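Local coordinates for general secretion pathway protein D (Pseudomonas aeruginosa, PDB 4E9J) that forms the outer-membrane channel of the type II secretion system through which folded exoproteins leave the cell, this piece being its periplasmic N0-N1-N2 region, at the interface of chains A and B. Coordinates in Å, arbitrary orientation; residue numbers count along the deposited sequence, not the author numbering. Chains: chain A/B, General secretion pathway protein D.

Contact 1: the interface of chains A and B. Residues chain A 127, 130, 175-178; chain B 180-182, 184, 220.
Backbone pairing joins the two chains here, where the 178-182 strands of both copies meet antiparallel through the bridge A:Tyr178-B:Val180. The amide B:Val180 N gives a nearly linear bond (175° at H) to the carbonyl A:Tyr178 O at 2.8 Å, approaching almost along the C=O axis; the return bond from A:Tyr178 N is weak.

Polar side chains extend it. A:Asp177 has CG anti to its carbonyl carbon, beside the backbone N, and slides past B:Asn182 in the opposite direction, the carboxylate and amide planes 23° apart. Its OD1 accepts two bonds from that one residue: the side-chain amide B:Asn182 ND2 comes to the anti lone pair of A:Asp177 OD1 at 2.6 Å, while the backbone B:Asn182 N meets A:Asp177 OD1 from above the carboxylate plane at 2.8 Å. The other oxygen, A:Asp177 OD2, reaches B:Asn182 O through water 1. Both carboxylate oxygens are thus tied to one residue, which should restrict rotation of the group and may favour its charged form.

Charge pairing lies alongside. A:Glu127, extended beyond CG, meets B:Arg184 tip to tip in a salt bridge of 3.0 Å between A:Glu127 OE2 and B:Arg184 NH1. The bond is bent, 135° at H, although the acceptor lies in the guanidinium plane. B:Arg184 bends at chi2 on its way there.

Apolar contact centres on the ring of A:Tyr178. B:Val180 lies beside it, pointing the same way, with CB over one face and CG2 3.4 Å from A:Tyr178 CZ. The phenol oxygen A:Tyr178 OH receives a weak bond from B:Arg220 NH2, the two side chains crossing obliquely.

The site joins the N2 domains, with A:Glu127 of N1 assisting, in a dimer of the periplasmic region whose relation to the pentadecameric channel this structure alone does not show.

Contact 2: the interface of chains A and B. Residues chain A 83-87, 94; chain B 49, 83, 85, 94-96.
A:Val85 places CG1 anti to its carbonyl carbon (chi1 -57°), leaving CG2 in the crowded position between the backbone N and the carbonyl carbon. B:Val94 adopts the same type of rotamer and turns its own crowded methyl, CG2, toward the partner chain. The two valines cross obliquely, B:Val94 CG2 lying 3.8 Å from A:Val85 CB and touching both A:Val85 methyls as well.

A:Val85 CG1 also meets B:Thr83 at about a right angle, 3.9 Å from its CB. This threonine keeps OG1 anti to the carbonyl carbon and CG2 anti to the backbone N, so its methyl meets A:Thr83 CG2 tip to tip at 4.0 Å. A second valine pair crosses at about a right angle, with A:Val94 CG2 at 3.9 Å from B:Val85 CG2. On the other flank, A:Gln87 CG lies 4.0 Å from B:Val94 CG1, the side chains crossing obliquely.

B:Val94 and B:Pro95 of strand 90-95 thus face A strand 82-86, while A:Val94 of strand 91-95 faces B:Val85 of strand 82-87, forming a largely apolar N0-N0 patch of the deposited dimer without an exact two-fold. A:Ala86, the most buried residue here (55 Å²), and B:Pro95 (38 Å²) add a polar backbone link: A:Ala86 N donates to B:Pro95 O at 2.8 Å, nearly straight at the hydrogen (167°), with the donor 28° out of the carbonyl plane.

Contact 1: the interface of chains A and B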
loop_
_atom_site.group_PDB
_atom_site.type_symbol
_atom_site.label_atom_id
_atom_site.label_comp_id
_atom_site.label_asym_id
_atom_site.label_seq_id
_atom_site.Cartn_x
_atom_site.Cartn_y
_atom_site.Cartn_z
ATOM N N GLU A 127 4.305 10.319 5.961
ATOM C CA GLU A 127 5.382 9.751 6.767
ATOM C C GLU A 127 4.890 8.910 7.961
ATOM O O GLU A 127 5.659 8.091 8.456
ATOM C CB GLU A 127 6.329 10.863 7.214
ATOM C CG GLU A 127 7.034 11.505 6.032
ATOM C CD GLU A 127 7.894 12.712 6.343
ATOM O OE1 GLU A 127 8.000 13.070 7.538
ATOM O OE2 GLU A 127 8.466 13.297 5.390
ATOM N N PRO A 130 3.259 4.299 7.152
ATOM C CA PRO A 130 3.902 2.988 7.417
ATOM C C PRO A 130 4.069 2.671 8.909
ATOM O O PRO A 130 4.196 1.501 9.282
ATOM C CB PRO A 130 5.240 3.052 6.667
ATOM C CG PRO A 130 5.321 4.427 6.049
ATOM C CD PRO A 130 4.189 5.265 6.535
ATOM N N SER A 175 11.634 13.197 13.411
ATOM C CA SER A 175 12.013 12.340 12.293
ATOM C C SER A 175 11.131 11.104 12.303
ATOM O O SER A 175 10.680 10.679 13.356
ATOM C CB SER A 175 13.486 11.951 12.411
ATOM O OG SER A 175 13.914 11.044 11.408
ATOM N N HIS A 176 10.800 10.603 11.116
ATOM C CA HIS A 176 10.028 9.377 10.942
ATOM C C HIS A 176 10.750 8.382 10.067
ATOM O O HIS A 176 10.129 7.557 9.408
ATOM C CB HIS A 176 8.627 9.709 10.447
ATOM C CG HIS A 176 7.865 10.443 11.498
ATOM N ND1 HIS A 176 7.555 11.784 11.364
ATOM C CD2 HIS A 176 7.518 10.037 12.739
ATOM C CE1 HIS A 176 6.979 12.138 12.501
ATOM N NE2 HIS A 176 6.912 11.112 13.350
ATOM N N ASP A 177 12.090 8.435 10.102
ATOM C CA ASP A 177 12.949 7.476 9.386
ATOM C C ASP A 177 12.891 6.211 10.217
ATOM O O ASP A 177 12.707 6.293 11.428
ATOM C CB ASP A 177 14.401 7.980 9.294
ATOM C CG ASP A 177 14.583 9.145 8.328
ATOM O OD1 ASP A 177 13.618 9.467 7.587
ATOM O OD2 ASP A 177 15.711 9.674 8.239
ATOM N N TYR A 178 13.058 5.064 9.620
ATOM C CA TYR A 178 12.936 3.841 10.403
ATOM C C TYR A 178 13.721 2.705 9.806
ATOM O O TYR A 178 14.123 2.813 8.646
ATOM C CB TYR A 178 11.443 3.464 10.532
ATOM C CG TYR A 178 10.722 3.234 9.215
ATOM C CD1 TYR A 178 10.094 4.270 8.560
ATOM C CD2 TYR A 178 10.611 1.963 8.670
ATOM C CE1 TYR A 178 9.349 4.057 7.408
ATOM C CE2 TYR A 178 9.884 1.738 7.502
ATOM C CZ TYR A 178 9.211 2.784 6.902
ATOM O OH TYR A 178 8.471 2.628 5.758
ATOM N N VAL B 180 14.644 3.002 5.890
ATOM C CA VAL B 180 13.974 4.056 5.148
ATOM C C VAL B 180 14.528 5.414 5.559
ATOM O O VAL B 180 14.623 5.697 6.747
ATOM C CB VAL B 180 12.449 3.964 5.345
ATOM C CG1 VAL B 180 11.736 5.167 4.746
ATOM C CG2 VAL B 180 11.912 2.666 4.768
ATOM N N ILE B 181 14.888 6.247 4.569
ATOM C CA ILE B 181 15.411 7.600 4.785
ATOM C C ILE B 181 14.527 8.560 4.027
ATOM O O ILE B 181 14.512 8.524 2.814
ATOM C CB ILE B 181 16.896 7.758 4.333
ATOM C CG1 ILE B 181 17.830 6.764 5.023
ATOM C CG2 ILE B 181 17.360 9.182 4.580
ATOM C CD1 ILE B 181 19.150 6.632 4.378
ATOM N N ASN B 182 13.837 9.439 4.747
ATOM C CA ASN B 182 12.990 10.496 4.196
ATOM C C ASN B 182 13.893 11.674 3.966
ATOM O O ASN B 182 14.330 12.288 4.922
ATOM C CB ASN B 182 11.894 10.899 5.170
ATOM C CG ASN B 182 11.005 9.758 5.518
ATOM O OD1 ASN B 182 10.114 9.409 4.763
ATOM N ND2 ASN B 182 11.273 9.095 6.615
ATOM N N ARG B 184 15.344 15.318 3.190
ATOM C CA ARG B 184 14.937 16.693 3.532
ATOM C C ARG B 184 15.472 17.731 2.568
ATOM O O ARG B 184 14.797 18.722 2.333
ATOM C CB ARG B 184 15.442 17.062 4.929
ATOM C CG ARG B 184 14.892 16.226 6.069
ATOM C CD ARG B 184 13.406 15.903 5.983
ATOM N NE ARG B 184 12.948 15.345 7.253
ATOM C CZ ARG B 184 11.795 14.721 7.463
ATOM N NH1 ARG B 184 10.936 14.535 6.465
ATOM N NH2 ARG B 184 11.487 14.276 8.677
ATOM N N ARG B 220 11.838 9.549 -0.603
ATOM C CA ARG B 220 12.543 8.703 0.356
ATOM C C ARG B 220 13.291 7.533 -0.307
ATOM O O ARG B 220 12.914 7.061 -1.388
ATOM C CB ARG B 220 11.554 8.206 1.410
ATOM C CG ARG B 220 10.644 7.147 0.924
ATOM C CD ARG B 220 9.639 6.724 1.970
ATOM N NE ARG B 220 8.914 5.544 1.493
ATOM C CZ ARG B 220 8.258 4.669 2.246
ATOM N NH1 ARG B 220 7.685 3.616 1.691
ATOM N NH2 ARG B 220 8.184 4.830 3.566
HETATM O O HOH W 1 15.714 12.160 7.140
#

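Contact 2: the interface of chains A and B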
loop_
_atom_site.group_PDB
_atom_site.type_symbol
_atom_site.label_atom_id
_atom_site.label_comp_id
_atom_site.label_asym_id
_atom_site.label_seq_id
_atom_site.Cartn_x
_atom_site.Cartn_y
_atom_site.Cartn_z
ATOM N N THR A 83 -18.006 -0.143 -4.585
ATOM C CA THR A 83 -17.305 0.698 -5.538
ATOM C C THR A 83 -18.301 1.413 -6.454
ATOM O O THR A 83 -19.418 0.921 -6.636
ATOM C CB THR A 83 -16.269 -0.166 -6.318
ATOM O OG1 THR A 83 -15.478 0.671 -7.148
ATOM C CG2 THR A 83 -16.906 -1.240 -7.143
ATOM N N VAL A 84 -17.895 2.554 -7.036
ATOM C CA VAL A 84 -18.719 3.338 -7.945
ATOM C C VAL A 84 -18.313 3.014 -9.379
ATOM O O VAL A 84 -17.135 3.116 -9.722
ATOM C CB VAL A 84 -18.628 4.861 -7.663
ATOM C CG1 VAL A 84 -19.670 5.630 -8.484
ATOM C CG2 VAL A 84 -18.778 5.151 -6.171
ATOM N N VAL A 85 -19.295 2.630 -10.219
ATOM C CA VAL A 85 -19.077 2.257 -11.619
ATOM C C VAL A 85 -20.016 3.061 -12.493
ATOM O O VAL A 85 -20.974 3.623 -11.976
ATOM C CB VAL A 85 -19.287 0.721 -11.841
ATOM C CG1 VAL A 85 -18.373 -0.104 -10.936
ATOM C CG2 VAL A 85 -20.764 0.304 -11.673
ATOM N N ALA A 86 -19.766 3.092 -13.814
ATOM C CA ALA A 86 -20.647 3.737 -14.789
ATOM C C ALA A 86 -21.460 2.613 -15.473
ATOM O O ALA A 86 -20.878 1.734 -16.098
ATOM C CB ALA A 86 -19.828 4.518 -15.812
ATOM N N GLN A 87 -22.778 2.587 -15.295
ATOM C CA GLN A 87 -23.617 1.522 -15.874
ATOM C C GLN A 87 -24.969 2.116 -16.317
ATOM O O GLN A 87 -25.723 2.617 -15.482
ATOM C CB GLN A 87 -23.821 0.392 -14.825
ATOM C CG GLN A 87 -24.323 -0.935 -15.396
ATOM C CD GLN A 87 -24.801 -1.895 -14.324
ATOM O OE1 GLN A 87 -24.090 -2.209 -13.354
ATOM N NE2 GLN A 87 -26.012 -2.422 -14.483
ATOM N N VAL A 94 -21.909 -0.416 -6.351
ATOM C CA VAL A 94 -22.051 -1.868 -6.476
ATOM C C VAL A 94 -21.138 -2.647 -5.518
ATOM O O VAL A 94 -20.033 -2.189 -5.239
ATOM C CB VAL A 94 -21.751 -2.310 -7.930
ATOM C CG1 VAL A 94 -22.896 -1.974 -8.857
ATOM C CG2 VAL A 94 -20.444 -1.705 -8.454
ATOM N N ASP B 49 -20.179 -4.117 -20.896
ATOM C CA ASP B 49 -20.830 -2.832 -21.098
ATOM C C ASP B 49 -20.355 -2.171 -22.414
ATOM O O ASP B 49 -19.154 -2.196 -22.710
ATOM C CB ASP B 49 -20.549 -1.922 -19.902
ATOM C CG ASP B 49 -21.250 -0.579 -19.936
ATOM O OD1 ASP B 49 -20.706 0.358 -20.550
ATOM O OD2 ASP B 49 -22.294 -0.449 -19.282
ATOM N N THR B 83 -14.263 -2.661 -13.782
ATOM C CA THR B 83 -14.642 -3.429 -12.614
ATOM C C THR B 83 -15.478 -4.589 -13.105
ATOM O O THR B 83 -16.186 -4.465 -14.100
ATOM C CB THR B 83 -15.436 -2.529 -11.640
ATOM O OG1 THR B 83 -14.556 -1.552 -11.105
ATOM C CG2 THR B 83 -16.057 -3.294 -10.491
ATOM N N VAL B 85 -18.445 -7.167 -11.801
ATOM C CA VAL B 85 -19.488 -7.236 -10.764
ATOM C C VAL B 85 -20.296 -8.516 -10.910
ATOM O O VAL B 85 -20.874 -8.735 -11.977
ATOM C CB VAL B 85 -20.429 -5.995 -10.843
ATOM C CG1 VAL B 85 -21.430 -5.987 -9.675
ATOM C CG2 VAL B 85 -19.628 -4.690 -10.874
ATOM N N VAL B 94 -17.695 -3.433 -16.382
ATOM C CA VAL B 94 -18.148 -2.033 -16.450
ATOM C C VAL B 94 -17.033 -1.010 -16.180
ATOM O O VAL B 94 -16.168 -1.290 -15.367
ATOM C CB VAL B 94 -19.299 -1.792 -15.440
ATOM C CG1 VAL B 94 -20.598 -2.378 -15.931
ATOM C CG2 VAL B 94 -18.963 -2.319 -14.047
ATOM N N PRO B 95 -17.087 0.220 -16.734
ATOM C CA PRO B 95 -16.078 1.221 -16.356
ATOM C C PRO B 95 -16.217 1.649 -14.906
ATOM O O PRO B 95 -17.340 1.711 -14.379
ATOM C CB PRO B 95 -16.338 2.400 -17.321
ATOM C CG PRO B 95 -17.349 1.929 -18.286
ATOM C CD PRO B 95 -18.074 0.790 -17.666
ATOM N N ASN B 96 -15.090 1.997 -14.279
ATOM C CA ASN B 96 -15.090 2.549 -12.913
ATOM C C ASN B 96 -15.581 3.970 -13.036
ATOM O O ASN B 96 -15.253 4.587 -14.048
ATOM C CB ASN B 96 -13.684 2.598 -12.307
ATOM C CG ASN B 96 -12.921 1.311 -12.224
ATOM O OD1 ASN B 96 -11.703 1.315 -12.050
ATOM N ND2 ASN B 96 -13.580 0.183 -12.301
#

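Contact 1 and contact 2 lie about 37 Å apart, measured between the centres of their C-alpha atoms, and share no residue. Contact 1 sets the N2 strand 178-182 and N1 helix 125-132 of chain A against B strands 178-182 and 220-224, whereas contact 2 sets the N0 strands 82-86 and 91-95 of chain A against B strands 82-87 and 90-95. Each subunit therefore touches its partner through its first and last domains, N0 with N0, and N2, with part of N1 of chain A, against N2. Together they should limit domain rotation within this dimer, whose relation to the 15-subunit channel the structure alone does not show.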